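PDB 6EHD: OmpT protein from Vibrio cholerae serotype O1, which probably acts as a general diffusion porin, a beta-barrel channel through which small solutes and ions cross the outer membrane. Local coordinates for residues A[239-242]-A[243-247]. The protein carries 1 engineered substitution. Sequence-based numbering, arbitrary orientation.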
loop_
_atom_site.group_PDB
_atom_site.type_symbol
_atom_site.label_atom_id
_atom_site.label_comp_id
_atom_site.label_asym_id
_atom_site.label_seq_id
_atom_site.Cartn_x
_atom_site.Cartn_y
_atom_site.Cartn_z
ATOM N N TYR A 239 7.186 -0.724 19.524
ATOM C CA TYR A 239 7.220 -0.697 20.998
ATOM C C TYR A 239 7.104 0.742 21.474
ATOM O O TYR A 239 7.962 1.573 21.129
ATOM C CB TYR A 239 8.474 -1.310 21.560
ATOM C CG TYR A 239 8.327 -1.733 23.015
ATOM C CD1 TYR A 239 8.538 -0.806 24.090
ATOM C CD2 TYR A 239 7.947 -3.031 23.359
ATOM C CE1 TYR A 239 8.354 -1.191 25.440
ATOM C CE2 TYR A 239 7.729 -3.388 24.701
ATOM C CZ TYR A 239 7.954 -2.455 25.726
ATOM O OH TYR A 239 7.754 -2.831 27.030
ATOM N N LYS A 240 6.072 1.007 22.295
ATOM C CA LYS A 240 5.882 2.364 22.891
ATOM C C LYS A 240 6.804 2.511 24.118
ATOM O O LYS A 240 6.511 1.922 25.181
ATOM C CB LYS A 240 4.383 2.437 23.306
ATOM C CG LYS A 240 3.884 3.758 23.852
ATOM C CD LYS A 240 2.359 3.913 23.742
ATOM C CE LYS A 240 1.973 5.376 23.648
ATOM N NZ LYS A 240 0.579 5.584 24.123
ATOM N N VAL A 241 7.922 3.205 23.945
ATOM C CA VAL A 241 8.913 3.408 24.992
ATOM C C VAL A 241 8.606 4.591 25.929
ATOM O O VAL A 241 9.295 4.718 26.963
ATOM C CB VAL A 241 10.339 3.544 24.468
ATOM C CG1 VAL A 241 10.773 2.273 23.758
ATOM C CG2 VAL A 241 10.524 4.752 23.515
ATOM N N ALA A 242 7.683 5.462 25.510
ATOM C CA ALA A 242 7.135 6.604 26.291
ATOM C C ALA A 242 5.846 7.070 25.634
ATOM O O ALA A 242 5.512 6.661 24.555
ATOM C CB ALA A 242 8.136 7.737 26.410
ATOM N N ASP A 243 5.034 7.870 26.334
ATOM C CA ASP A 243 3.784 8.439 25.780
ATOM C C ASP A 243 3.913 8.986 24.307
ATOM O O ASP A 243 3.055 8.714 23.432
ATOM C CB ASP A 243 3.338 9.618 26.682
ATOM C CG ASP A 243 4.549 10.465 27.211
ATOM O OD1 ASP A 243 5.413 10.953 26.420
ATOM O OD2 ASP A 243 4.669 10.586 28.456
ATOM N N LYS A 244 4.991 9.703 24.031
ATOM C CA LYS A 244 5.104 10.292 22.728
ATOM C C LYS A 244 5.988 9.556 21.796
ATOM O O LYS A 244 6.112 9.983 20.684
ATOM C CB LYS A 244 5.642 11.737 22.859
ATOM C CG LYS A 244 4.636 12.649 23.569
ATOM C CD LYS A 244 5.389 13.867 24.051
ATOM C CE LYS A 244 4.528 15.044 24.390
ATOM N NZ LYS A 244 3.781 15.579 23.233
ATOM N N THR A 245 6.631 8.452 22.236
ATOM C CA THR A 245 7.738 7.943 21.508
ATOM C C THR A 245 7.565 6.409 21.210
ATOM O O THR A 245 7.340 5.669 22.151
ATOM C CB THR A 245 9.085 8.177 22.261
ATOM O OG1 THR A 245 9.323 9.580 22.521
ATOM C CG2 THR A 245 10.211 7.771 21.416
ATOM N N LYS A 246 7.728 6.030 19.925
ATOM C CA LYS A 246 7.604 4.628 19.495
ATOM C C LYS A 246 8.764 4.206 18.653
ATOM O O LYS A 246 9.171 4.904 17.700
ATOM C CB LYS A 246 6.272 4.467 18.760
ATOM C CG LYS A 246 6.009 3.060 18.244
ATOM C CD LYS A 246 4.544 2.879 17.833
ATOM C CE LYS A 246 4.202 3.265 16.462
ATOM N NZ LYS A 246 2.695 3.053 16.383
ATOM N N LEU A 247 9.372 3.063 19.016
ATOM C CA LEU A 247 10.400 2.492 18.194
ATOM C C LEU A 247 9.765 1.422 17.253
ATOM O O LEU A 247 8.806 0.736 17.623
ATOM C CB LEU A 247 11.509 1.778 19.059
ATOM C CG LEU A 247 12.242 2.652 20.118
ATOM C CD1 LEU A 247 13.451 1.885 20.701
ATOM C CD2 LEU A 247 12.689 3.925 19.474
#
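Tyr239 and Leu247 face each other as an antiparallel hydrogen-bonded pair, Tyr239 N reaching Leu247 O at 2.9 Å and Leu247 N returning to Tyr239 O at 2.9 Å. The pair lies close to the turn of the hairpin that joins strands 227-242 and 245-258 of the porin barrel. Next comes the non-hydrogen-bonded pair Lys240 and Lys246, where the Lys246 CA-H adds a contact to Tyr239 O. The regular pattern then breaks: Val241 and Ala242 both face Thr245, a classic beta bulge in which Thr245 O receives two weak bonds, from Val241 N at 3.1 Å and from Ala242 N at 3.4 Å. A type I turn from Ala242 to Thr245 closes the hairpin with a nearly straight bond (167°) from Thr245 N to Ala242 O, although the donor stands above the carbonyl plane. Within the turn, Asp243 OD1 bends back to take a weak bond from Lys244 N.

Apolar packing centres on Val241, whose two branches divide the work. Val241 CG1, anti to the carbonyl carbon (chi1 -62°), meets Leu247 CG at 3.9 Å, the side chains crossing at about a right angle; Val241 CG2 lies 3.7 Å from Thr245 CG2. Leu247 also touches a bound detergent and Val273 of the neighbouring strand. Backbone bonding thus fixes the reversal, the bulge letting Val241 and Ala242 share Thr245 as partner, while the Val241 methyl groups pack against Leu247 and Thr245.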